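Local coordinates for probable amidase (PDB 2DC0), which is probably an amidase, a member of the amidase family whose alpha/beta fold is built round one large mixed beta-sheet flanked by helices, at residues 171-176 / 409-414; 200-205 / 332-337; 255-260 / 352-357; 284-289 / 376-381; 290-295 / 325-330. All coordinates share one frame; numbering follows the deposited sequence.

Contact 1. Residues 171-176 / 409-414; sequences SIRIPA and GLQVVG
Arg173 and Gln411 illustrate how a helix start and a sheet strand can meet through two long polar side chains while their backbones stay well apart. The nearest CA atoms, those of Arg173 and Gln411, are 7.9 Å from each other, and each residue directs its side chain toward the other segment. Arg173 sets out with CG beside its own backbone N (chi1 -63°) and then bends at chi3, which swings the guanidinium over to the strand and lays its NH1 edge against the amide. Gln411 also leaves with CG next to its backbone N, but runs extended beyond CG. The two chains meet nearly perpendicular to each other, and the guanidinium and amide planes are inclined by 42°. The atom modelled as Gln411 NE2 lies 2.8 Å from Arg173 NH1, near the guanidinium plane. The amide is probably turned over in the model; with it turned back, this close approach may be a hydrogen bond. The guanidinium has other partners too: NH2 forms a salt bridge with Asp167, and the same NH1 donates to Thr385 O, so several partners fix its rotation in a buried setting. Residues 171-176 form the end of the glycine- and serine-rich amidase signature and include the first turn of helix 173-179. Strand 406-413 runs between strands 395-403 and 350-354 in the large sheet, Phe388 of helix 386-390 packs on both Arg173 and Gln411, and Ala397 of strand 395-403 also touches the arginine.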
# COMPACT_ATOMS: atom_id res chain seq x y z
N SER A 171 3.61 15.75 10.29
CA SER A 171 4.08 17.13 10.23
C SER A 171 3.14 18.22 9.73
O SER A 171 3.47 19.40 9.81
CB SER A 171 5.40 17.17 9.46
OG SER A 171 6.43 16.71 10.32
N ILE A 172 1.98 17.84 9.22
CA ILE A 172 0.98 18.82 8.79
C ILE A 172 -0.15 18.79 9.83
O ILE A 172 -0.56 19.82 10.35
CB ILE A 172 0.39 18.48 7.39
CG1 ILE A 172 1.32 19.00 6.30
CG2 ILE A 172 -1.00 19.08 7.23
CD1 ILE A 172 1.07 18.42 4.91
N ARG A 173 -0.64 17.59 10.12
CA ARG A 173 -1.74 17.43 11.07
C ARG A 173 -1.41 17.83 12.51
O ARG A 173 -2.22 18.48 13.18
CB ARG A 173 -2.22 15.97 11.01
CG ARG A 173 -2.79 15.63 9.63
CD ARG A 173 -2.83 14.13 9.38
NE ARG A 173 -1.49 13.59 9.15
CZ ARG A 173 -1.14 12.33 9.41
NH1 ARG A 173 -2.04 11.49 9.91
NH2 ARG A 173 0.10 11.92 9.17
N ILE A 174 -0.22 17.48 12.99
CA ILE A 174 0.17 17.82 14.36
C ILE A 174 0.20 19.34 14.60
O ILE A 174 -0.42 19.83 15.54
CB ILE A 174 1.54 17.18 14.71
CG1 ILE A 174 1.38 15.65 14.74
CG2 ILE A 174 2.03 17.68 16.08
CD1 ILE A 174 2.67 14.89 14.69
N PRO A 175 0.92 20.10 13.77
CA PRO A 175 0.94 21.55 14.01
C PRO A 175 -0.44 22.18 13.80
O PRO A 175 -0.79 23.15 14.47
CB PRO A 175 2.00 22.06 13.02
CG PRO A 175 2.00 21.04 11.93
CD PRO A 175 1.84 19.73 12.67
N ALA A 176 -1.24 21.62 12.89
CA ALA A 176 -2.58 22.14 12.66
C ALA A 176 -3.37 21.97 13.95
O ALA A 176 -4.04 22.90 14.41
CB ALA A 176 -3.27 21.38 11.52
N GLY A 409 -6.96 19.03 17.90
CA GLY A 409 -7.50 18.64 16.61
C GLY A 409 -8.07 17.24 16.48
O GLY A 409 -7.78 16.35 17.29
N LEU A 410 -8.87 17.04 15.44
CA LEU A 410 -9.50 15.76 15.14
C LEU A 410 -9.04 15.25 13.78
O LEU A 410 -8.91 16.03 12.83
CB LEU A 410 -11.02 15.91 15.12
CG LEU A 410 -11.84 14.66 14.77
CD1 LEU A 410 -11.80 13.67 15.95
CD2 LEU A 410 -13.30 15.05 14.48
N GLN A 411 -8.80 13.95 13.69
CA GLN A 411 -8.39 13.35 12.43
C GLN A 411 -9.56 12.64 11.77
O GLN A 411 -10.32 11.95 12.43
CB GLN A 411 -7.28 12.32 12.64
CG GLN A 411 -5.91 12.90 12.91
CD GLN A 411 -4.85 11.81 12.94
OE1 GLN A 411 -4.75 11.05 13.90
NE2 GLN A 411 -4.06 11.72 11.88
N VAL A 412 -9.70 12.86 10.46
CA VAL A 412 -10.74 12.22 9.66
C VAL A 412 -9.92 11.43 8.64
O VAL A 412 -9.25 12.02 7.80
CB VAL A 412 -11.62 13.25 8.93
CG1 VAL A 412 -12.71 12.53 8.13
CG2 VAL A 412 -12.25 14.22 9.94
N VAL A 413 -9.96 10.11 8.74
CA VAL A 413 -9.19 9.22 7.87
C VAL A 413 -10.03 8.48 6.83
O VAL A 413 -10.99 7.80 7.18
CB VAL A 413 -8.46 8.15 8.71
CG1 VAL A 413 -7.55 7.30 7.83
CG2 VAL A 413 -7.66 8.82 9.83
N GLY A 414 -9.67 8.60 5.56
CA GLY A 414 -10.42 7.93 4.51
C GLY A 414 -9.61 6.87 3.77
O GLY A 414 -8.41 6.71 4.03

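Contact 2. Residues 200-205 / 332-337; sequences SRSTDH and AEREAL
Arg334 reaches out of its helix to hold Ser202 end-on, a worked example of one guanidinium fastening a loop through both backbone and side chain. Arg334 NH2 donates to Ser202 OG at 3.1 Å, with an N-H...O angle of 155°. Arg334 NH1 donates to Ser202 O at 3.2 Å, a more bent bond in which the donor stands well above the carbonyl plane. Thr203 OG1 lies at the guanidinium edge and receives a third, weak bond from NH1. Two torsions go with this grip: Arg334 bends at chi3 (68°) at the end of an otherwise extended chain, and Ser202 OG sits between its backbone N and carbonyl carbon (chi1 69°).

A second shell positions these groups. Ser202 OG is also hydrogen-bonded to Glu292 OE2, its strongest polar partner, while Thr203 OG1 donates to Ser200 OG at 3.1 Å. On the arginine side, Arg334 NH1 has a further weak hydrogen bond to Leu390 O.

Farther out lies the dimer interface: Arg334 packs on Val331 of the second subunit, and Arg201 forms a salt bridge with Asp329 of that subunit. The loop, which leads into strand 206-210, thus rests against helix 324-345, with Leu288 of helix 281-296 touching both Ser202 and Arg334.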
# COMPACT_ATOMS: atom_id res chain seq x y z
N SER A 200 11.58 11.29 3.68
CA SER A 200 11.35 9.89 3.37
C SER A 200 10.55 9.91 2.07
O SER A 200 9.35 10.17 2.09
CB SER A 200 10.54 9.22 4.47
OG SER A 200 10.12 7.92 4.06
N ARG A 201 11.21 9.66 0.94
CA ARG A 201 10.53 9.69 -0.34
C ARG A 201 9.29 8.80 -0.45
O ARG A 201 8.35 9.17 -1.14
CB ARG A 201 11.50 9.32 -1.46
CG ARG A 201 12.58 10.36 -1.74
CD ARG A 201 13.62 9.80 -2.70
NE ARG A 201 13.01 9.36 -3.95
CZ ARG A 201 13.54 8.44 -4.76
NH1 ARG A 201 14.68 7.86 -4.44
NH2 ARG A 201 12.91 8.11 -5.88
N SER A 202 9.28 7.65 0.22
CA SER A 202 8.13 6.76 0.12
C SER A 202 7.07 7.02 1.19
O SER A 202 6.07 6.30 1.28
CB SER A 202 8.57 5.29 0.20
OG SER A 202 9.05 4.95 1.49
N THR A 203 7.28 8.07 1.99
CA THR A 203 6.33 8.40 3.04
C THR A 203 5.98 9.88 3.11
O THR A 203 5.00 10.26 3.76
CB THR A 203 6.87 7.94 4.41
OG1 THR A 203 7.30 6.57 4.31
CG2 THR A 203 5.79 8.03 5.47
N ASP A 204 6.78 10.73 2.45
CA ASP A 204 6.53 12.18 2.44
C ASP A 204 5.22 12.52 1.72
O ASP A 204 4.83 11.84 0.77
CB ASP A 204 7.64 12.96 1.72
CG ASP A 204 8.96 12.98 2.45
OD1 ASP A 204 9.01 12.65 3.66
OD2 ASP A 204 9.97 13.34 1.80
N HIS A 205 4.58 13.61 2.15
CA HIS A 205 3.34 14.10 1.55
C HIS A 205 3.37 15.64 1.55
O HIS A 205 3.83 16.25 2.51
CB HIS A 205 2.10 13.72 2.37
CG HIS A 205 1.77 12.26 2.37
ND1 HIS A 205 2.53 11.32 3.03
CD2 HIS A 205 0.69 11.60 1.88
CE1 HIS A 205 1.94 10.15 2.95
NE2 HIS A 205 0.82 10.29 2.26
N ALA A 332 8.73 -4.57 4.43
CA ALA A 332 7.83 -5.72 4.47
C ALA A 332 6.80 -5.55 5.60
O ALA A 332 5.63 -5.89 5.44
CB ALA A 332 8.63 -7.02 4.67
N GLU A 333 7.25 -5.04 6.74
CA GLU A 333 6.35 -4.83 7.87
C GLU A 333 5.28 -3.80 7.53
O GLU A 333 4.15 -3.89 8.02
CB GLU A 333 7.13 -4.39 9.11
CG GLU A 333 8.02 -5.48 9.71
CD GLU A 333 7.27 -6.77 10.02
OE1 GLU A 333 6.18 -6.70 10.63
OE2 GLU A 333 7.77 -7.85 9.65
N ARG A 334 5.63 -2.81 6.71
CA ARG A 334 4.65 -1.80 6.32
C ARG A 334 3.57 -2.43 5.47
O ARG A 334 2.39 -2.16 5.66
CB ARG A 334 5.31 -0.65 5.53
CG ARG A 334 4.26 0.22 4.82
CD ARG A 334 4.80 1.58 4.39
NE ARG A 334 5.79 1.52 3.32
CZ ARG A 334 6.38 2.59 2.81
NH1 ARG A 334 6.07 3.80 3.27
NH2 ARG A 334 7.28 2.47 1.84
N GLU A 335 3.96 -3.28 4.53
CA GLU A 335 2.98 -3.92 3.67
C GLU A 335 2.07 -4.82 4.50
O GLU A 335 0.87 -4.91 4.24
CB GLU A 335 3.67 -4.72 2.56
CG GLU A 335 4.39 -3.82 1.53
CD GLU A 335 3.52 -2.64 1.09
OE1 GLU A 335 2.38 -2.87 0.61
OE2 GLU A 335 3.98 -1.48 1.23
N ALA A 336 2.63 -5.46 5.52
CA ALA A 336 1.84 -6.34 6.39
C ALA A 336 0.73 -5.59 7.14
O ALA A 336 -0.27 -6.18 7.51
CB ALA A 336 2.76 -7.04 7.38
N LEU A 337 0.91 -4.29 7.35
CA LEU A 337 -0.08 -3.49 8.07
C LEU A 337 -1.18 -2.93 7.18
O LEU A 337 -2.25 -2.56 7.66
CB LEU A 337 0.61 -2.32 8.78
CG LEU A 337 1.60 -2.68 9.89
CD1 LEU A 337 2.42 -1.45 10.25
CD2 LEU A 337 0.85 -3.20 11.10

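Contact 3. Residues 255-260 / 352-357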
# COMPACT_ATOMS: atom_id res chain seq x y z
N LYS A 255 -11.88 12.69 27.20
CA LYS A 255 -13.20 13.19 27.54
C LYS A 255 -13.81 14.00 26.39
O LYS A 255 -15.00 13.85 26.08
CB LYS A 255 -13.13 14.04 28.81
CG LYS A 255 -12.78 13.21 30.05
CD LYS A 255 -12.31 14.06 31.23
CE LYS A 255 -13.41 14.97 31.75
NZ LYS A 255 -12.93 15.71 32.96
N ALA A 256 -13.01 14.85 25.76
CA ALA A 256 -13.51 15.65 24.65
C ALA A 256 -13.92 14.74 23.49
O ALA A 256 -14.97 14.93 22.88
CB ALA A 256 -12.45 16.64 24.18
N PHE A 257 -13.10 13.74 23.19
CA PHE A 257 -13.39 12.83 22.09
C PHE A 257 -14.67 12.04 22.38
O PHE A 257 -15.51 11.86 21.48
CB PHE A 257 -12.22 11.89 21.87
CG PHE A 257 -12.38 10.99 20.67
CD1 PHE A 257 -12.58 11.52 19.40
CD2 PHE A 257 -12.29 9.61 20.81
CE1 PHE A 257 -12.69 10.69 18.29
CE2 PHE A 257 -12.39 8.77 19.71
CZ PHE A 257 -12.60 9.31 18.45
N THR A 258 -14.80 11.57 23.61
CA THR A 258 -15.98 10.80 24.02
C THR A 258 -17.25 11.65 23.87
O THR A 258 -18.28 11.14 23.44
CB THR A 258 -15.85 10.33 25.49
OG1 THR A 258 -14.75 9.41 25.60
CG2 THR A 258 -17.12 9.64 25.96
N ARG A 259 -17.15 12.92 24.22
CA ARG A 259 -18.29 13.84 24.10
C ARG A 259 -18.75 13.91 22.65
O ARG A 259 -19.95 13.87 22.35
CB ARG A 259 -17.88 15.24 24.58
CG ARG A 259 -18.90 16.34 24.25
CD ARG A 259 -18.35 17.72 24.59
NE ARG A 259 -19.25 18.79 24.19
CZ ARG A 259 -18.97 20.08 24.29
NH1 ARG A 259 -17.80 20.48 24.77
NH2 ARG A 259 -19.86 20.99 23.89
N LEU A 260 -17.78 14.03 21.74
CA LEU A 260 -18.08 14.09 20.32
C LEU A 260 -18.80 12.81 19.90
O LEU A 260 -19.80 12.85 19.18
CB LEU A 260 -16.80 14.24 19.50
CG LEU A 260 -16.97 14.14 17.98
CD1 LEU A 260 -17.90 15.25 17.50
CD2 LEU A 260 -15.62 14.23 17.29
N LEU A 352 -12.35 8.19 12.75
CA LEU A 352 -12.23 9.40 13.55
C LEU A 352 -11.37 9.07 14.76
O LEU A 352 -11.52 8.02 15.37
CB LEU A 352 -13.59 9.87 14.05
CG LEU A 352 -14.62 10.45 13.08
CD1 LEU A 352 -15.80 11.01 13.87
CD2 LEU A 352 -13.96 11.56 12.26
N LEU A 353 -10.47 9.99 15.10
CA LEU A 353 -9.60 9.85 16.27
C LEU A 353 -8.87 11.17 16.45
O LEU A 353 -8.60 11.87 15.48
CB LEU A 353 -8.57 8.72 16.06
CG LEU A 353 -7.54 8.89 14.94
CD1 LEU A 353 -6.24 8.17 15.30
CD2 LEU A 353 -8.12 8.34 13.65
N PRO A 354 -8.54 11.53 17.69
CA PRO A 354 -7.83 12.79 17.93
C PRO A 354 -6.52 12.81 17.15
O PRO A 354 -5.95 11.76 16.83
CB PRO A 354 -7.59 12.77 19.43
CG PRO A 354 -8.75 12.00 19.95
CD PRO A 354 -8.82 10.85 18.97
N VAL A 355 -6.03 14.01 16.85
CA VAL A 355 -4.78 14.14 16.13
C VAL A 355 -3.63 14.26 17.13
O VAL A 355 -2.46 14.14 16.77
CB VAL A 355 -4.78 15.39 15.22
CG1 VAL A 355 -4.61 16.65 16.06
CG2 VAL A 355 -3.69 15.28 14.18
N GLN A 356 -3.99 14.48 18.40
CA GLN A 356 -3.03 14.64 19.49
C GLN A 356 -3.65 14.09 20.78
O GLN A 356 -4.87 14.10 20.96
CB GLN A 356 -2.71 16.13 19.66
CG GLN A 356 -3.97 16.96 19.92
CD GLN A 356 -3.78 18.43 19.68
OE1 GLN A 356 -3.19 19.15 20.50
NE2 GLN A 356 -4.25 18.90 18.54
N PRO A 357 -2.81 13.60 21.71
CA PRO A 357 -3.32 13.06 22.98
C PRO A 357 -3.51 14.13 24.05
O PRO A 357 -4.21 13.92 25.04
CB PRO A 357 -2.24 12.07 23.38
CG PRO A 357 -0.99 12.80 22.94
CD PRO A 357 -1.38 13.27 21.55
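Phe257 lies with one face on Pro354, and this packing of a proline on an aromatic face is central to the contact between a helix and a strand. Pro354 CD sits almost directly above the middle of the aromatic ring, 3.8 Å from the Phe257 centroid and 8° off the ring normal, a clear CH-pi contact. The neighbouring Pro354 CG lies 3.8 Å from Phe257 CG, so the proline spans the ring from its centre toward its attachment point. With CG of Phe257 anti to the backbone N (chi1 -175°), the ring is carried off the helix toward the strand.

The helix belongs to a beta-alpha-beta unit: helix 251-263 lies in the connection between the adjacent parallel strands 237-240 and 270-273 of the large sheet. The segment 255-260 runs roughly antiparallel to strand 352-354, the short axes making 156° and approaching to 9.2 Å. Strand 350-354 in turn is flanked by strands 237-240 and 406-413.

The far end of the ring meets the strand backbone. Phe257 CZ comes within 3.7 Å of Leu353 CA and 3.5 Å of Leu352 O; this carbonyl oxygen is buried here and has no polar partner anywhere in the model. Leu352 adds an apolar touch through its first side-chain carbon, CB being 4.4 Å from Phe257 CE1. Around the pair, Leu410 of strand 406-413 and Val240 of strand 237-240 pack on Phe257, and Phe238 packs on Leu352.

Contact 4. Residues 284-289 / 376-381; sequences VYTRLV and GHREAF
An almost fully stretched Arg378, with CG anti to the backbone N (chi1 178°) and the chain straight as far as NE, reaches from its helix to Thr286. The threonine answers with OG1 beside its own backbone N (chi1 -60°), facing the incoming guanidinium. The two side chains approach from opposite directions, and OG1 lies in the guanidinium plane at its edge. Arg378 NH1 donates to Thr286 OG1 at 3.2 Å; Arg378 NH2 gives the same oxygen a weak bond at 3.3 Å, a forked arrangement that centres the hydroxyl between the two nitrogens. Thr286 OG1 is also hydrogen-bonded to Tyr282 O, one turn earlier in the same helix.

Helix 377-382 begins directly after the two-stranded antiparallel sheet of strands 367-370 and 373-376, with Gly376 at its N-cap, and faces the side of helix 281-296 in a partly buried place. Tyr285 offers its ring edge to the same guanidinium, CE2 of Tyr285 lying 4.0 Å from Arg378 NH2 with the two planes 28° apart. Val289 CG2 packs over one face of that ring, and Thr168 touches Tyr285 from a loop.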
# COMPACT_ATOMS: atom_id res chain seq x y z
N VAL A 284 8.21 0.39 13.14
CA VAL A 284 8.29 0.22 11.69
C VAL A 284 8.48 1.57 11.01
O VAL A 284 9.38 1.75 10.19
CB VAL A 284 6.99 -0.44 11.13
CG1 VAL A 284 7.03 -0.45 9.60
CG2 VAL A 284 6.86 -1.87 11.64
N TYR A 285 7.62 2.52 11.37
CA TYR A 285 7.67 3.87 10.81
C TYR A 285 9.03 4.51 11.08
O TYR A 285 9.69 5.03 10.17
CB TYR A 285 6.58 4.75 11.44
CG TYR A 285 6.74 6.22 11.14
CD1 TYR A 285 6.28 6.77 9.95
CD2 TYR A 285 7.46 7.04 12.01
CE1 TYR A 285 6.54 8.10 9.63
CE2 TYR A 285 7.72 8.37 11.69
CZ TYR A 285 7.26 8.89 10.50
OH TYR A 285 7.58 10.18 10.15
N THR A 286 9.44 4.48 12.33
CA THR A 286 10.71 5.07 12.74
C THR A 286 11.91 4.55 11.95
O THR A 286 12.69 5.34 11.41
CB THR A 286 10.94 4.85 14.23
OG1 THR A 286 9.88 5.47 14.97
CG2 THR A 286 12.28 5.46 14.67
N ARG A 287 12.05 3.24 11.86
CA ARG A 287 13.18 2.66 11.13
C ARG A 287 13.13 2.98 9.64
O ARG A 287 14.13 3.35 9.05
CB ARG A 287 13.22 1.15 11.33
CG ARG A 287 13.31 0.75 12.79
CD ARG A 287 13.65 -0.72 12.97
NE ARG A 287 13.75 -1.06 14.39
CZ ARG A 287 14.41 -2.12 14.86
NH1 ARG A 287 15.02 -2.95 14.03
NH2 ARG A 287 14.45 -2.34 16.17
N LEU A 288 11.95 2.85 9.04
CA LEU A 288 11.80 3.12 7.62
C LEU A 288 12.16 4.56 7.27
O LEU A 288 12.95 4.80 6.36
CB LEU A 288 10.37 2.79 7.18
CG LEU A 288 10.17 2.64 5.67
CD1 LEU A 288 8.90 1.86 5.37
CD2 LEU A 288 10.13 4.02 5.04
N VAL A 289 11.60 5.51 8.00
CA VAL A 289 11.85 6.93 7.76
C VAL A 289 13.29 7.34 8.07
O VAL A 289 13.93 8.02 7.27
CB VAL A 289 10.86 7.81 8.57
CG1 VAL A 289 11.31 9.27 8.57
CG2 VAL A 289 9.46 7.71 7.94
N GLY A 376 7.25 9.12 26.58
CA GLY A 376 8.13 10.06 25.91
C GLY A 376 7.29 10.91 24.97
O GLY A 376 6.31 10.42 24.41
N HIS A 377 7.67 12.17 24.81
CA HIS A 377 6.96 13.13 23.95
C HIS A 377 6.76 12.64 22.52
O HIS A 377 5.64 12.66 22.00
CB HIS A 377 7.71 14.47 23.95
CG HIS A 377 7.05 15.54 23.13
ND1 HIS A 377 7.00 15.51 21.76
CD2 HIS A 377 6.44 16.69 23.51
CE1 HIS A 377 6.38 16.59 21.32
NE2 HIS A 377 6.03 17.32 22.36
N ARG A 378 7.84 12.22 21.87
CA ARG A 378 7.76 11.76 20.49
C ARG A 378 6.74 10.65 20.28
O ARG A 378 5.84 10.78 19.44
CB ARG A 378 9.13 11.29 19.98
CG ARG A 378 9.09 10.76 18.54
CD ARG A 378 10.49 10.62 17.94
NE ARG A 378 10.44 10.24 16.53
CZ ARG A 378 10.33 8.99 16.09
NH1 ARG A 378 10.26 7.98 16.94
NH2 ARG A 378 10.27 8.75 14.79
N GLU A 379 6.86 9.57 21.03
CA GLU A 379 5.95 8.45 20.88
C GLU A 379 4.51 8.83 21.22
O GLU A 379 3.57 8.33 20.60
CB GLU A 379 6.41 7.25 21.72
CG GLU A 379 5.52 6.01 21.57
CD GLU A 379 6.21 4.72 22.01
OE1 GLU A 379 6.90 4.74 23.05
OE2 GLU A 379 6.05 3.69 21.33
N ALA A 380 4.32 9.71 22.19
CA ALA A 380 2.96 10.12 22.55
C ALA A 380 2.31 10.96 21.44
O ALA A 380 1.13 10.77 21.13
CB ALA A 380 2.98 10.91 23.86
N PHE A 381 3.08 11.86 20.84
CA PHE A 381 2.58 12.77 19.81
C PHE A 381 2.75 12.40 18.34
O PHE A 381 2.32 13.14 17.46
CB PHE A 381 3.19 14.16 19.99
CG PHE A 381 2.63 14.91 21.16
CD1 PHE A 381 1.40 15.55 21.06
CD2 PHE A 381 3.35 15.00 22.35
CE1 PHE A 381 0.89 16.27 22.14
CE2 PHE A 381 2.85 15.72 23.43
CZ PHE A 381 1.62 16.36 23.33

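Contact 5. Residues 290-295 / 325-330; sequences RYEAAR and KDYRDA
Glu292 OE2 is gripped by two hydroxyls, those of Tyr327 and Ser202. Tyr327 OH donates to Glu292 OE2 at 2.5 Å, a short bond that uses the anti lone pair of the oxygen, and OE2 lies near the plane of the tyrosine ring, at its edge. Glu292 leaves its helix at an angle to the other segment, but an extended chain beyond CG brings the carboxylate across. Its other oxygen, OE1, is hydrogen-bonded to Ser200 OG, so each oxygen is engaged and the phenol, carboxylate and loop hydroxyls form one connected network in a buried place.

Next to this polar tie the same Tyr327 takes part in an offset stack with Tyr291, the ring centroids 4.5 Å apart and the planes 14° from parallel. The offset puts Tyr327 CB over the middle of the Tyr291 ring, 3.6 Å from its centroid in a CH-pi contact, while Tyr291 CD2 comes to 3.3 Å from Tyr327 CG. Arg295 NH1 lies over the opposite face of Tyr291, toward its rim; that guanidinium is hydrogen-bonded to Gly319 O and Leu322 O.

Beyond the stack, Tyr327 meets its own counterpart, Tyr327 of the second subunit, and Arg328 of that subunit packs on both tyrosines. Helices 281-296 and 324-345 thus pack together at the dimer interface, with Leu288 of the former on Tyr327 and helix 310-321 lying against Arg290 and Arg295.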
# COMPACT_ATOMS: atom_id res chain seq x y z
N ARG A 290 13.81 6.95 9.23
CA ARG A 290 15.18 7.32 9.59
C ARG A 290 16.18 6.76 8.60
O ARG A 290 17.17 7.41 8.27
CB ARG A 290 15.52 6.84 11.00
CG ARG A 290 14.78 7.63 12.07
CD ARG A 290 15.15 7.18 13.46
NE ARG A 290 14.57 8.04 14.48
CZ ARG A 290 14.62 7.79 15.78
NH1 ARG A 290 15.23 6.70 16.22
NH2 ARG A 290 14.06 8.63 16.65
N TYR A 291 15.93 5.54 8.10
CA TYR A 291 16.83 4.93 7.13
C TYR A 291 16.88 5.78 5.87
O TYR A 291 17.96 6.12 5.39
CB TYR A 291 16.37 3.52 6.76
CG TYR A 291 17.28 2.85 5.74
CD1 TYR A 291 18.42 2.16 6.13
CD2 TYR A 291 17.00 2.94 4.37
CE1 TYR A 291 19.28 1.58 5.20
CE2 TYR A 291 17.86 2.36 3.42
CZ TYR A 291 18.99 1.69 3.85
OH TYR A 291 19.84 1.13 2.92
N GLU A 292 15.71 6.11 5.32
CA GLU A 292 15.65 6.91 4.10
C GLU A 292 16.19 8.32 4.32
O GLU A 292 16.91 8.84 3.47
CB GLU A 292 14.20 6.99 3.56
CG GLU A 292 13.61 5.65 3.11
CD GLU A 292 12.29 5.79 2.34
OE1 GLU A 292 11.70 6.89 2.32
OE2 GLU A 292 11.84 4.78 1.75
N ALA A 293 15.84 8.93 5.45
CA ALA A 293 16.28 10.29 5.75
C ALA A 293 17.80 10.36 5.90
O ALA A 293 18.43 11.32 5.43
CB ALA A 293 15.61 10.79 7.03
N ALA A 294 18.39 9.36 6.54
CA ALA A 294 19.83 9.35 6.73
C ALA A 294 20.57 9.27 5.39
O ALA A 294 21.63 9.86 5.22
CB ALA A 294 20.24 8.19 7.62
N ARG A 295 20.01 8.53 4.43
CA ARG A 295 20.67 8.41 3.14
C ARG A 295 20.57 9.70 2.34
O ARG A 295 21.40 9.96 1.46
CB ARG A 295 20.09 7.22 2.37
CG ARG A 295 20.22 5.88 3.13
CD ARG A 295 21.66 5.67 3.58
NE ARG A 295 21.93 4.43 4.34
CZ ARG A 295 21.44 4.15 5.54
NH1 ARG A 295 20.62 4.99 6.16
NH2 ARG A 295 21.82 3.03 6.16
N LYS A 325 19.19 -4.33 5.43
CA LYS A 325 18.38 -5.47 5.88
C LYS A 325 17.26 -4.94 6.77
O LYS A 325 16.11 -5.36 6.65
CB LYS A 325 19.24 -6.47 6.67
CG LYS A 325 18.44 -7.60 7.36
CD LYS A 325 17.71 -8.47 6.34
CE LYS A 325 17.08 -9.71 7.00
NZ LYS A 325 15.98 -9.38 7.96
N ASP A 326 17.59 -4.01 7.66
CA ASP A 326 16.58 -3.42 8.55
C ASP A 326 15.53 -2.72 7.69
O ASP A 326 14.34 -2.75 8.00
CB ASP A 326 17.20 -2.41 9.52
CG ASP A 326 18.14 -3.07 10.51
OD1 ASP A 326 17.72 -4.04 11.18
OD2 ASP A 326 19.30 -2.60 10.64
N TYR A 327 15.98 -2.08 6.62
CA TYR A 327 15.08 -1.37 5.73
C TYR A 327 14.16 -2.35 5.01
O TYR A 327 12.95 -2.11 4.92
CB TYR A 327 15.90 -0.54 4.73
CG TYR A 327 15.08 0.28 3.77
CD1 TYR A 327 14.15 1.21 4.23
CD2 TYR A 327 15.23 0.13 2.39
CE1 TYR A 327 13.39 1.98 3.34
CE2 TYR A 327 14.49 0.89 1.50
CZ TYR A 327 13.57 1.81 1.97
OH TYR A 327 12.83 2.55 1.08
N ARG A 328 14.71 -3.45 4.51
CA ARG A 328 13.88 -4.45 3.83
C ARG A 328 12.80 -4.97 4.77
O ARG A 328 11.65 -5.17 4.35
CB ARG A 328 14.74 -5.62 3.34
CG ARG A 328 15.52 -5.32 2.06
CD ARG A 328 16.18 -6.57 1.50
NE ARG A 328 17.45 -6.88 2.17
CZ ARG A 328 17.65 -7.93 2.96
NH1 ARG A 328 16.68 -8.80 3.20
NH2 ARG A 328 18.85 -8.13 3.49
N ASP A 329 13.16 -5.18 6.04
CA ASP A 329 12.20 -5.67 7.04
C ASP A 329 11.12 -4.61 7.28
O ASP A 329 9.93 -4.93 7.37
CB ASP A 329 12.90 -5.98 8.37
CG ASP A 329 13.78 -7.22 8.29
OD1 ASP A 329 13.60 -8.03 7.37
OD2 ASP A 329 14.66 -7.38 9.17
N ALA A 330 11.55 -3.36 7.40
CA ALA A 330 10.62 -2.26 7.62
C ALA A 330 9.65 -2.18 6.44
O ALA A 330 8.45 -2.00 6.63
CB ALA A 330 11.38 -0.94 7.77

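How the contacts relate
All but contact 4, which is partly buried, are buried, yet their chemistry differs. Contact 1 lies nearest the centre of the chain and brings helix and sheet together through polar side chains, whereas contact 3, on the neighbouring strand 350-354, is aromatic and apolar; backbone hydrogen bonds of Gln411 with Leu353 and Gly409 with Val355 link the two. Contacts 2, 4 and 5 cluster on one side of the fold. Contacts 2 and 5 share helix 324-345, are tied through Glu292 and both reach the second subunit; contacts 4 and 5 share helix 281-296, whose Leu288 packs on contacts 2 and 5 alike. Arginines carry contacts 1, 2 and 4, while contact 5 mixes stacking with a buried carboxylate.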